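Local coordinates for protein nucleotidyl transferase (Methanothermobacter thermautotrophicus, PDB 6PLJ) that probably transfers nucleotidyl groups from nucleoside triphosphates and may take part in pseudomurein cell-wall synthesis in this methanogen, at residues 80-83 against 84-88; 107-110 against 111-114; 190-193 against 194-197. All coordinates share one frame; numbering follows the deposited sequence. Where two conformers were deposited one is given.

Contact 1 (80-83 against 84-88)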
# COMPACT_ATOMS: atom_id res chain seq x y z
N VAL A 80 8.43 3.16 -5.76
CA VAL A 80 8.30 1.88 -5.09
C VAL A 80 9.48 1.73 -4.15
O VAL A 80 10.62 1.89 -4.57
CB VAL A 80 8.27 0.70 -6.06
CG1 VAL A 80 8.13 -0.60 -5.29
CG2 VAL A 80 7.14 0.84 -7.07
N VAL A 81 9.18 1.43 -2.89
CA VAL A 81 10.21 1.28 -1.87
C VAL A 81 10.46 -0.20 -1.71
O VAL A 81 9.54 -0.95 -1.40
CB VAL A 81 9.79 1.91 -0.54
CG1 VAL A 81 10.93 1.83 0.47
CG2 VAL A 81 9.38 3.36 -0.75
N THR A 82 11.72 -0.59 -1.87
CA THR A 82 12.11 -2.00 -1.81
C THR A 82 13.08 -2.21 -0.65
O THR A 82 13.60 -1.27 -0.06
CB THR A 82 12.73 -2.46 -3.14
OG1 THR A 82 13.89 -1.67 -3.43
CG2 THR A 82 11.72 -2.32 -4.29
N GLY A 83 13.28 -3.47 -0.29
CA GLY A 83 14.19 -3.80 0.81
C GLY A 83 14.35 -5.29 0.88
O GLY A 83 15.28 -5.86 0.30
N HIS A 84 13.42 -5.94 1.55
CA HIS A 84 13.43 -7.38 1.62
C HIS A 84 13.33 -8.01 0.24
O HIS A 84 12.38 -7.74 -0.50
CB HIS A 84 12.31 -7.92 2.49
CG HIS A 84 12.43 -9.38 2.71
ND1 HIS A 84 13.51 -9.93 3.37
CD2 HIS A 84 11.65 -10.41 2.33
CE1 HIS A 84 13.38 -11.24 3.38
NE2 HIS A 84 12.25 -11.56 2.78
N ARG A 85 14.29 -8.88 -0.08
CA ARG A 85 14.35 -9.50 -1.41
C ARG A 85 14.24 -8.45 -2.53
O ARG A 85 13.59 -8.66 -3.55
CB ARG A 85 13.28 -10.59 -1.55
CG ARG A 85 13.59 -11.79 -0.64
CD ARG A 85 12.52 -12.84 -0.68
NE ARG A 85 12.99 -14.05 0.00
CZ ARG A 85 13.69 -15.04 -0.57
NH1 ARG A 85 13.98 -15.04 -1.88
NH2 ARG A 85 14.08 -16.06 0.19
N ALA A 86 14.91 -7.32 -2.33
CA ALA A 86 14.83 -6.20 -3.28
C ALA A 86 15.24 -6.59 -4.69
O ALA A 86 14.58 -6.18 -5.64
CB ALA A 86 15.67 -5.03 -2.83
N GLY A 87 16.31 -7.37 -4.83
CA GLY A 87 16.70 -7.86 -6.16
C GLY A 87 15.57 -8.49 -6.96
O GLY A 87 15.32 -8.13 -8.12
N GLU A 88 14.84 -9.40 -6.31
CA GLU A 88 13.74 -10.11 -6.94
C GLU A 88 12.53 -9.21 -7.18
O GLU A 88 11.90 -9.32 -8.21
CB GLU A 88 13.31 -11.30 -6.09
CG GLU A 88 14.31 -12.43 -6.05
CD GLU A 88 13.89 -13.49 -5.06
OE1 GLU A 88 14.03 -13.25 -3.85
OE2 GLU A 88 13.39 -14.55 -5.50
O HOH W 1 11.72 -5.38 -1.72

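Contact 2 (107-110 against 111-114). With EDO (1,2-ethanediol), chain D.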
# COMPACT_ATOMS: atom_id res chain seq x y z
N ASP A 107 16.14 -3.40 7.54
CA ASP A 107 15.24 -3.82 8.60
C ASP A 107 14.57 -2.59 9.23
O ASP A 107 14.88 -2.21 10.35
CB ASP A 107 15.97 -4.69 9.61
CG ASP A 107 15.07 -5.17 10.72
OD1 ASP A 107 13.97 -5.68 10.44
OD2 ASP A 107 15.44 -5.02 11.90
N VAL A 108 13.67 -1.97 8.46
CA VAL A 108 12.88 -0.81 8.94
C VAL A 108 11.39 -1.10 8.79
O VAL A 108 10.98 -1.86 7.92
CB VAL A 108 13.27 0.52 8.24
CG1 VAL A 108 14.76 0.78 8.40
CG2 VAL A 108 12.88 0.54 6.76
N PRO A 109 10.57 -0.51 9.67
CA PRO A 109 9.14 -0.79 9.61
C PRO A 109 8.43 -0.03 8.50
O PRO A 109 9.04 0.82 7.81
CB PRO A 109 8.65 -0.33 10.97
CG PRO A 109 9.56 0.79 11.30
CD PRO A 109 10.90 0.36 10.80
N LEU A 110 7.14 -0.33 8.34
CA LEU A 110 6.32 0.20 7.24
C LEU A 110 6.32 1.71 7.19
O LEU A 110 6.46 2.30 6.12
CB LEU A 110 4.88 -0.30 7.35
CG LEU A 110 3.92 0.16 6.25
CD1 LEU A 110 4.46 -0.27 4.90
CD2 LEU A 110 2.51 -0.39 6.45
N SER A 111 6.18 2.36 8.35
CA SER A 111 6.16 3.83 8.40
C SER A 111 7.46 4.42 7.86
O SER A 111 7.43 5.42 7.13
CB SER A 111 5.84 4.35 9.81
OG SER A 111 6.86 4.00 10.71
N ALA A 112 8.60 3.79 8.17
CA ALA A 112 9.90 4.23 7.67
C ALA A 112 10.05 4.00 6.17
O ALA A 112 10.70 4.80 5.50
CB ALA A 112 11.02 3.52 8.42
N SER A 113 9.52 2.89 5.67
CA SER A 113 9.51 2.62 4.23
C SER A 113 8.69 3.67 3.52
O SER A 113 9.13 4.22 2.52
CB SER A 113 8.93 1.25 3.89
OG SER A 113 9.78 0.26 4.37
N LEU A 114 7.51 3.96 4.04
CA LEU A 114 6.70 5.03 3.46
C LEU A 114 7.45 6.35 3.49
O LEU A 114 7.45 7.08 2.51
CB LEU A 114 5.34 5.16 4.11
CG LEU A 114 4.39 4.01 3.86
CD1 LEU A 114 3.12 4.24 4.66
CD2 LEU A 114 4.07 3.86 2.39
C1 EDO D . 9.57 -5.85 8.35
O1 EDO D . 8.52 -6.36 7.53
C2 EDO D . 10.82 -5.70 7.50
O2 EDO D . 11.68 -4.73 8.09
O HOH W 2 8.64 -2.21 5.37

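Contact 3 (190-193 against 194-197)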
# COMPACT_ATOMS: atom_id res chain seq x y z
N GLY A 190 6.10 2.18 14.05
CA GLY A 190 6.41 1.56 12.77
C GLY A 190 5.22 1.12 11.94
O GLY A 190 5.32 1.06 10.72
N ASN A 191 4.12 0.77 12.60
CA ASN A 191 2.90 0.29 11.94
C ASN A 191 2.05 1.48 11.55
O ASN A 191 2.11 2.51 12.21
CB ASN A 191 2.10 -0.60 12.89
CG ASN A 191 2.86 -1.84 13.30
OD1 ASN A 191 3.32 -1.96 14.44
ND2 ASN A 191 3.03 -2.76 12.36
N ILE A 192 1.25 1.36 10.49
CA ILE A 192 0.44 2.49 10.05
C ILE A 192 -0.79 2.75 10.94
O ILE A 192 -1.15 3.91 11.17
CB ILE A 192 0.05 2.40 8.54
CG1 ILE A 192 -0.51 3.73 8.02
CG2 ILE A 192 -0.98 1.30 8.28
CD1 ILE A 192 0.50 4.86 8.01
N ASN A 193 -1.41 1.69 11.46
CA ASN A 193 -2.67 1.88 12.17
C ASN A 193 -2.53 2.76 13.42
O ASN A 193 -3.32 3.68 13.60
CB ASN A 193 -3.37 0.55 12.46
CG ASN A 193 -4.71 0.75 13.14
OD1 ASN A 193 -4.82 0.62 14.36
ND2 ASN A 193 -5.72 1.12 12.37
N PRO A 194 -1.50 2.52 14.25
CA PRO A 194 -1.27 3.43 15.40
C PRO A 194 -1.11 4.91 15.01
O PRO A 194 -1.61 5.79 15.73
CB PRO A 194 -0.00 2.86 16.05
CG PRO A 194 -0.01 1.43 15.68
CD PRO A 194 -0.58 1.37 14.29
N LEU A 195 -0.46 5.19 13.88
CA LEU A 195 -0.38 6.57 13.39
C LEU A 195 -1.73 7.18 13.04
O LEU A 195 -1.92 8.38 13.22
CB LEU A 195 0.53 6.70 12.15
CG LEU A 195 2.03 6.83 12.34
CD1 LEU A 195 2.68 7.08 10.98
CD2 LEU A 195 2.38 7.96 13.31
N LEU A 196 -2.65 6.39 12.50
CA LEU A 196 -3.96 6.91 12.15
C LEU A 196 -4.75 7.31 13.42
O LEU A 196 -5.41 8.34 13.45
CB LEU A 196 -4.74 5.89 11.33
CG LEU A 196 -4.13 5.54 9.97
CD1 LEU A 196 -4.81 4.31 9.39
CD2 LEU A 196 -4.23 6.71 9.02
N TRP A 197 -4.63 6.48 14.45
CA TRP A 197 -5.22 6.79 15.76
C TRP A 197 -4.60 8.05 16.37
O TRP A 197 -5.31 8.87 16.95
CB TRP A 197 -5.05 5.62 16.72
CG TRP A 197 -5.94 4.45 16.46
CD1 TRP A 197 -5.58 3.24 15.96
CD2 TRP A 197 -7.35 4.37 16.74
NE1 TRP A 197 -6.67 2.41 15.89
CE2 TRP A 197 -7.77 3.08 16.37
CE3 TRP A 197 -8.29 5.27 17.25
CZ2 TRP A 197 -9.09 2.64 16.51
CZ3 TRP A 197 -9.62 4.84 17.39
CH2 TRP A 197 -10.00 3.54 17.01

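Contact 1 (80-83 against 84-88)
T82 lies against the methyl of A86, its OG1 3.8 Å from A86 CB, where the parallel strand 77-82 gives way to helix 86-92 in a beta-alpha-beta unit that returns on strand 99-102. A chi1 of 59° brings OG1 beside that methyl and close to the helix, where it bonds to E90, one turn further along. Between strand and helix the chain folds through a type II beta turn from G83 to A86, closed by a weak bond of 3.0 Å from A86 N to G83 O. The A86 methyl comes close to the same oxygen, its CB 3.3 Å from G83 O. G83 has backbone angles that a residue with a CB would probably adopt only with strain. One water spans the bend, accepting from G83 N and donating to H84 O. The N-cap residue R85 lays its CG over one face of the H84 imidazole, near the rim, while the H84 ring also meets H51 edge-to-face. R85 then reaches along the first helical turn to E88 in a salt bridge: NH1 lies 2.7 Å from OE1, which receives it on the syn lone pair, 11° out of the guanidinium plane.

Contact 2 (107-110 against 111-114)
V108 packs its CB against the methyl of A112, 3.8 Å from A112 CB, and P109 CD closes on the same methyl from the next residue along. This is the start of helix 110-120, with P109 at the N-cap position. The tight part is the first turn: S113 N reaches P109 O at 3.0 Å, in the carbonyl plane, and L114 N gives L110 O a straighter bond of 2.9 Å with an N-H...O angle of 171°. S113 turns OG beside its own backbone N (chi1 -67°), which sets the hydroxyl 3.9 Å from V108 CG2, in hydrogen bonds with N103 and a second ethanediol. The leucines L110 and L114 meet more loosely. Round the V108 carbonyl the contacts are made by small molecules: a water bonded to S113 OG makes a weak, long bond to V108 O, and an ethanediol, probably from the crystallisation liquor, donates its O2 to that carbonyl at 3.0 Å. D107 OD1 makes a salt bridge with R34. L110 and L114 both rest on A30 of strand 25-31, so the helix start lies against the central sheet, beside the loop that leads into helix 192-201.

Contact 3 (190-193 against 194-197)
N193 O takes two backbone N-H groups: W197 N at 3.2 Å, in a regular, nearly straight i to i+4 helical bond, and L196 N at 3.0 Å, a weak and bent one. L196 N also bonds to I192 O, so this one N-H is shared between two carbonyls. Further out, the N193 and W197 side chains lie alongside one another, both extending in one direction. With CG anti to the backbone N (chi1 -178°), the N193 amide swings along the helix until OD1 arrives at the edge of the indole, in the ring plane, 3.0 Å from W197 NE1. That bond is weak and strongly bent, with an N-H...O angle of 121°; the amide plane stands 82° from the ring. The other end of the amide is held more firmly, N193 ND2 donating to the carbonyls of A167 and I170. All this belongs to the first turns of helix 192-201, which packs on the mixed sheet of this MobA-like domain: I192 and L196 both touch L174 of strand 174-177. Replacing N193 with a leucine would probably leave the A167 and I170 carbonyls without this amide donor and deprive the indole N-H of its weak partner. P194 can stand in the first turn because the N-H it lacks is not called on there; its ring packs instead against N191, with CD 3.6 Å from N191 CB. On another side of the helix I192 CD1 comes within 4.3 Å of L195 CD1. Ahead of the helix, G190 has a positive phi, at which a CB would jam against the carbonyl O of D189.

From the N terminus, 80-88 comes first, turning the chain from strand 77-82 into helix 86-92. After strand 99-102 the chain reaches contact 2 at the start of helix 110-120, and much later contact 3 opens helix 192-201. Each closes only a short local turn, and the three follow in series with none nested or crossed. In space contact 2 is the middle one, joining the strand 77-82 side of the sheet to the start of helix 192-201: V81 CG2 of contact 1 touches S113 O, while S111 N lies 2.8 Å from G190 O of contact 3, a probable hydrogen bond, and P109 packs on G190. Contacts 1 and 3 stay about 12 Å apart at their nearest atoms.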